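Local coordinates for uncharacterized protein YJL217W (Saccharomyces cerevisiae, PDB 3O12) that functions in the galactose metabolic pathway via the GAL83 protein and may control the level of the enolase ENO1, at residues S164-K167 and K168-P171; R105-D108 and G109-L112. All coordinates share one frame; numbering follows the deposited sequence.

Contact 1: residues S164-K167 and K168-P171; sequences SSDK and KTWP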
ATOM      1  N   SER A 164      10.525  -3.917   6.287  1.00 12.87           N
ATOM      2  CA  SER A 164      11.265  -4.292   7.489  1.00 15.38           C
ATOM      3  C   SER A 164      10.444  -5.172   8.418  1.00 16.54           C
ATOM      4  O   SER A 164       9.238  -4.985   8.558  1.00 15.99           O
ATOM      5  CB  SER A 164      11.725  -3.038   8.234  1.00 14.42           C
ATOM      6  OG  SER A 164      12.477  -3.391   9.390  1.00 16.52           O
ATOM      7  N   SER A 165      11.102  -6.144   9.050  1.00 16.07           N
ATOM      8  CA  SER A 165      10.438  -6.987  10.034  1.00 15.51           C
ATOM      9  C   SER A 165      10.733  -6.525  11.457  1.00 20.43           C
ATOM     10  O   SER A 165      10.137  -7.025  12.411  1.00 21.64           O
ATOM     11  CB  SER A 165      10.893  -8.435   9.874  1.00 21.12           C
ATOM     12  OG  SER A 165      12.272  -8.548  10.179  1.00 26.33           O
ATOM     13  N   ASP A 166      11.645  -5.566  11.604  1.00 18.01           N
ATOM     14  CA  ASP A 166      12.121  -5.190  12.936  1.00 20.84           C
ATOM     15  C   ASP A 166      12.273  -3.686  13.162  1.00 19.04           C
ATOM     16  O   ASP A 166      12.609  -3.246  14.267  1.00 21.38           O
ATOM     17  CB  ASP A 166      13.430  -5.924  13.269  1.00 20.91           C
ATOM     18  CG  ASP A 166      14.548  -5.625  12.280  1.00 27.70           C
ATOM     19  OD1 ASP A 166      15.591  -6.312  12.357  1.00 32.94           O
ATOM     20  OD2 ASP A 166      14.405  -4.719  11.434  1.00 23.71           O
ATOM     21  N   LYS A 167      11.994  -2.905  12.124  1.00 17.36           N
ATOM     22  CA  LYS A 167      12.134  -1.452  12.183  1.00 18.39           C
ATOM     23  C   LYS A 167      13.597  -1.046  12.378  1.00 26.01           C
ATOM     24  O   LYS A 167      13.886   0.092  12.756  1.00 29.69           O
ATOM     25  CB  LYS A 167      11.242  -0.850  13.284  1.00 22.89           C
ATOM     26  CG  LYS A 167      10.587   0.469  12.884  1.00 19.61           C
ATOM     27  CD  LYS A 167       9.790   1.093  14.013  1.00 21.88           C
ATOM     28  CE  LYS A 167       9.230   2.443  13.579  1.00 21.69           C
ATOM     29  NZ  LYS A 167       8.483   3.124  14.680  1.00 27.27           N
ATOM     30  N   LYS A 168      14.510  -1.982  12.117  1.00 21.83           N
ATOM     31  CA  LYS A 168      15.944  -1.731  12.248  1.00 28.30           C
ATOM     32  C   LYS A 168      16.661  -1.817  10.900  1.00 25.31           C
ATOM     33  O   LYS A 168      17.482  -0.957  10.581  1.00 28.27           O
ATOM     34  CB  LYS A 168      16.590  -2.717  13.230  1.00 28.35           C
ATOM     35  CG  LYS A 168      15.968  -2.733  14.625  1.00 28.41           C
ATOM     36  CD  LYS A 168      16.102  -1.387  15.312  1.00 26.66           C
ATOM     37  CE  LYS A 168      15.399  -1.382  16.657  1.00 34.42           C
ATOM     38  NZ  LYS A 168      15.507  -0.044  17.301  1.00 37.04           N
ATOM     39  N   THR A 169      16.352  -2.866  10.132  1.00 19.97           N
ATOM     40  CA  THR A 169      16.964  -3.144   8.839  1.00 20.71           C
ATOM     41  C   THR A 169      15.900  -3.035   7.748  1.00 18.46           C
ATOM     42  O   THR A 169      14.797  -3.556   7.913  1.00 20.15           O
ATOM     43  CB  THR A 169      17.539  -4.573   8.820  1.00 30.73           C
ATOM     44  OG1 THR A 169      18.307  -4.787  10.013  1.00 35.26           O
ATOM     45  CG2 THR A 169      18.414  -4.787   7.606  1.00 31.22           C
ATOM     46  N   TRP A 170      16.235  -2.367   6.645  1.00 19.08           N
ATOM     47  CA  TRP A 170      15.257  -2.011   5.608  1.00 18.03           C
ATOM     48  C   TRP A 170      15.662  -2.429   4.193  1.00 18.98           C
ATOM     49  O   TRP A 170      16.010  -1.581   3.367  1.00 22.95           O
ATOM     50  CB  TRP A 170      15.017  -0.499   5.629  1.00 19.01           C
ATOM     51  CG  TRP A 170      14.466   0.017   6.923  1.00 17.60           C
ATOM     52  CD1 TRP A 170      15.175   0.401   8.024  1.00 20.05           C
ATOM     53  CD2 TRP A 170      13.080   0.216   7.250  1.00 17.94           C
ATOM     54  NE1 TRP A 170      14.320   0.821   9.017  1.00 21.26           N
ATOM     55  CE2 TRP A 170      13.029   0.715   8.566  1.00 18.81           C
ATOM     56  CE3 TRP A 170      11.880   0.018   6.555  1.00 18.28           C
ATOM     57  CZ2 TRP A 170      11.825   1.024   9.204  1.00 18.71           C
ATOM     58  CZ3 TRP A 170      10.687   0.323   7.190  1.00 17.80           C
ATOM     59  CH2 TRP A 170      10.670   0.819   8.500  1.00 16.94           C
ATOM     60  N   PRO A 171      15.596  -3.736   3.893  1.00 17.16           N
ATOM     61  CA  PRO A 171      15.935  -4.221   2.551  1.00 20.66           C
ATOM     62  C   PRO A 171      15.073  -3.605   1.450  1.00 19.12           C
ATOM     63  O   PRO A 171      13.883  -3.325   1.638  1.00 15.77           O
ATOM     64  CB  PRO A 171      15.677  -5.732   2.636  1.00 26.34           C
ATOM     65  CG  PRO A 171      14.917  -5.950   3.887  1.00 22.93           C
ATOM     66  CD  PRO A 171      15.282  -4.836   4.818  1.00 21.31           C
TER
HETATM   67  O   HOH W   1      13.997  -6.407   8.283  1.00 28.60           O
HETATM   68  O   HOH W   2      14.338   2.347  11.465  1.00 37.16           O
HETATM   69  O   HOH W   3      13.213   1.587  15.450  1.00 51.63           O
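Lys168 bonds through its backbone N to OD2 of Asp166 at 2.8 Å, coming from above the carboxylate plane. A bend at chi2 of its side chain lets CG pass close to the carbonyl oxygen of Asp166, while the amine end leads away from the turn. A water gives one bond to the carbonyl oxygen of Lys167 and takes a weak one from the Lys168 amine.

Thr169 adds a second bond to the same oxygen. Its N meets Asp166 OD2 at 3.0 Å in a nearly straight bond (170°). This donor lies on the syn side, and both amides reach OD2 from the same face of the carboxylate. Asp166 holds CG between its backbone N and carbonyl carbon (chi1 59°), which folds the acid over the two N-H groups. The carbonyl of Thr169 also points into the turn and receives the hydroxyl of Ser164, with OG 2.8 Å from O. A water also joins this carbonyl to the N of Ser165.

Trp170 lays one face of its indole against Ser164. CB of Ser164 stands 3.6 Å from the centroid of the six-membered ring, a CH-pi contact. Lys167 runs alongside the ring, with CG 3.9 Å from CZ2, and its amine continues to a salt bridge with Glu204. At the indole edge, a water in the ring plane accepts a hydrogen bond from NE1 and donates one to the Lys167 carbonyl.

Ser164 OG also accepts from the N of Asp166 and, at 2.8 Å, from the N of Lys167, as in ST turns and ST motifs. Two side-chain oxygens therefore gather four backbone N-H groups of this surface hairpin loop. The donors would be expected to favour the ionised form of Asp166.

Contact 2: residues R105-D108 and G109-L112; sequences RIDD and GHWL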
ATOM      1  N   ARG A 105      -0.322   7.284  -4.877  1.00 10.93           N
ATOM      2  CA  ARG A 105      -1.257   7.505  -5.969  1.00 10.80           C
ATOM      3  C   ARG A 105      -1.163   8.930  -6.487  1.00 12.56           C
ATOM      4  O   ARG A 105      -1.115   9.891  -5.700  1.00 13.77           O
ATOM      5  CB  ARG A 105      -2.683   7.224  -5.478  1.00 13.43           C
ATOM      6  CG  ARG A 105      -3.794   7.413  -6.511  1.00 13.17           C
ATOM      7  CD  ARG A 105      -5.112   6.955  -5.884  1.00 13.24           C
ATOM      8  NE  ARG A 105      -6.292   7.196  -6.713  1.00 16.39           N
ATOM      9  CZ  ARG A 105      -6.939   6.254  -7.393  1.00 15.91           C
ATOM     10  NH1 ARG A 105      -6.513   4.992  -7.373  1.00 15.93           N
ATOM     11  NH2 ARG A 105      -8.020   6.566  -8.094  1.00 18.47           N
ATOM     12  N   ILE A 106      -1.154   9.062  -7.813  1.00 12.36           N
ATOM     13  CA  ILE A 106      -1.347  10.354  -8.472  1.00 11.11           C
ATOM     14  C   ILE A 106      -2.802  10.435  -8.935  1.00 14.25           C
ATOM     15  O   ILE A 106      -3.508  11.399  -8.640  1.00 16.42           O
ATOM     16  CB  ILE A 106      -0.397  10.506  -9.669  1.00 12.53           C
ATOM     17  CG1 ILE A 106       1.068  10.504  -9.211  1.00 15.85           C
ATOM     18  CG2 ILE A 106      -0.731  11.785 -10.456  1.00 14.88           C
ATOM     19  CD1 ILE A 106       2.071  10.467 -10.363  1.00 17.39           C
ATOM     20  N   ASP A 107      -3.247   9.415  -9.670  1.00 14.24           N
ATOM     21  CA  ASP A 107      -4.635   9.317 -10.118  1.00 13.56           C
ATOM     22  C   ASP A 107      -4.945   7.861 -10.437  1.00 16.52           C
ATOM     23  O   ASP A 107      -4.122   6.985 -10.164  1.00 14.78           O
ATOM     24  CB  ASP A 107      -4.916  10.220 -11.326  1.00 14.11           C
ATOM     25  CG  ASP A 107      -3.950  10.000 -12.480  1.00 17.17           C
ATOM     26  OD1 ASP A 107      -3.548   8.842 -12.747  1.00 17.04           O
ATOM     27  OD2 ASP A 107      -3.608  10.997 -13.151  1.00 24.10           O
ATOM     28  N   ASP A 108      -6.113   7.584 -11.002  1.00 17.25           N
ATOM     29  CA  ASP A 108      -6.498   6.181 -11.185  1.00 16.41           C
ATOM     30  C   ASP A 108      -5.618   5.420 -12.182  1.00 17.76           C
ATOM     31  O   ASP A 108      -5.622   4.184 -12.208  1.00 16.96           O
ATOM     32  CB  ASP A 108      -7.989   6.032 -11.521  1.00 17.65           C
ATOM     33  CG  ASP A 108      -8.362   6.640 -12.858  1.00 26.60           C
ATOM     34  OD1 ASP A 108      -7.471   7.127 -13.580  1.00 33.58           O
ATOM     35  OD2 ASP A 108      -9.567   6.634 -13.181  1.00 38.65           O
ATOM     36  N   GLY A 109      -4.838   6.149 -12.973  1.00 14.67           N
ATOM     37  CA  GLY A 109      -3.971   5.531 -13.955  1.00 15.59           C
ATOM     38  C   GLY A 109      -2.507   5.463 -13.562  1.00 16.77           C
ATOM     39  O   GLY A 109      -1.711   4.838 -14.240  1.00 16.67           O
ATOM     40  N   HIS A 110      -2.147   6.102 -12.453  1.00 15.16           N
ATOM     41  CA  HIS A 110      -0.749   6.185 -12.040  1.00 13.18           C
ATOM     42  C   HIS A 110      -0.667   6.027 -10.535  1.00 12.64           C
ATOM     43  O   HIS A 110      -1.008   6.945  -9.773  1.00 13.26           O
ATOM     44  CB  HIS A 110      -0.137   7.515 -12.478  1.00 15.82           C
ATOM     45  CG  HIS A 110      -0.289   7.766 -13.942  1.00 16.44           C
ATOM     46  ND1 HIS A 110      -1.440   8.288 -14.487  1.00 17.58           N
ATOM     47  CD2 HIS A 110       0.536   7.499 -14.981  1.00 21.10           C
ATOM     48  CE1 HIS A 110      -1.305   8.362 -15.801  1.00 21.00           C
ATOM     49  NE2 HIS A 110      -0.113   7.896 -16.124  1.00 21.43           N
ATOM     50  N   TRP A 111      -0.253   4.835 -10.117  1.00 11.21           N
ATOM     51  CA  TRP A 111      -0.179   4.504  -8.706  1.00 10.49           C
ATOM     52  C   TRP A 111       0.725   3.311  -8.480  1.00 11.11           C
ATOM     53  O   TRP A 111       1.133   2.628  -9.422  1.00 11.30           O
ATOM     54  CB  TRP A 111      -1.575   4.236  -8.118  1.00 12.71           C
ATOM     55  CG  TRP A 111      -2.477   3.267  -8.875  1.00 12.50           C
ATOM     56  CD1 TRP A 111      -3.517   3.595  -9.685  1.00 12.13           C
ATOM     57  CD2 TRP A 111      -2.445   1.824  -8.836  1.00 10.85           C
ATOM     58  NE1 TRP A 111      -4.132   2.467 -10.169  1.00 12.36           N
ATOM     59  CE2 TRP A 111      -3.495   1.362  -9.663  1.00 11.12           C
ATOM     60  CE3 TRP A 111      -1.632   0.884  -8.190  1.00 11.56           C
ATOM     61  CZ2 TRP A 111      -3.748   0.003  -9.872  1.00 13.21           C
ATOM     62  CZ3 TRP A 111      -1.890  -0.468  -8.389  1.00 12.48           C
ATOM     63  CH2 TRP A 111      -2.934  -0.898  -9.226  1.00 11.71           C
ATOM     64  N   LEU A 112       1.065   3.081  -7.224  1.00 10.53           N
ATOM     65  CA  LEU A 112       1.821   1.914  -6.811  1.00 12.18           C
ATOM     66  C   LEU A 112       1.191   1.382  -5.550  1.00 11.52           C
ATOM     67  O   LEU A 112       0.774   2.157  -4.690  1.00 12.15           O
ATOM     68  CB  LEU A 112       3.277   2.291  -6.532  1.00 15.78           C
ATOM     69  CG  LEU A 112       4.073   1.125  -5.928  1.00 25.48           C
ATOM     70  CD1 LEU A 112       5.372   0.835  -6.686  1.00 28.46           C
ATOM     71  CD2 LEU A 112       4.309   1.346  -4.433  1.00 22.50           C
TER
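Asp107 and His110 join through a His-carboxylate hydrogen bond at the end of a tight hairpin. ND1 of His110 donates to OD1 of Asp107 at 2.8 Å and 167°. The acceptor uses its syn lone pair and lies almost in the imidazole plane, while carboxylate and ring planes stand 61° apart. The same OD1 takes the N-H of Gly109 at 3.0 Å, from the anti side. One carboxylate oxygen thus ties a side chain and a turn amide together. It also fixes the rotation of the imidazole.

The turn behind this pair is a type I beta turn from Asp107 to His110. Its closing bond runs from His110 N to Asp107 O at 3.1 Å. Between the same two strands, His110 O accepts from Ile106 N at 2.9 Å and, weakly, from Asp107 N. Two residues facing one make a classic beta bulge.

Trp111 and Arg105 occupy the face away from His110. With CG of Trp111 between its backbone N and carbonyl carbon (chi1 50°), the indole folds back beside the turn. NE1 makes a weak bond to Asp108 O, which lies near the ring plane. The guanidinium plane of Arg105 is nearly parallel to the indole, but the two side chains meet obliquely, with NH1 4.0 Å from CD1. Its NH2 forms a salt bridge with Asp70.

The hairpin connects strand 102-105 to strand 110-119. Strand 122-131 pairs with the latter, and Trp111 packs on its Val128 and Thr130. Ile106 rests on Phe178, Pro179 and Tyr184.

In the fold
Both contacts connect antiparallel neighbours, by a tight turn in contact 2 and a longer loop in contact 1, but in different sheets. Contact 2 joins strands 102-105 and 110-119 of the nine-strand sheet. Contact 1 joins strands 158-164 and 172-177 at one margin of the seven-strand sheet. Their centres are 26 Å apart, on opposite sides of the chain's centre, and their nearest atoms are about 12 Å apart without touching. Leu112, at the end of contact 2, reaches Leu159 and Ile161 on strand 158-164, the strand that leads into contact 1. In each, an aspartate oxygen collects two donors close along the chain. All four segments belong to the DUF1349 region.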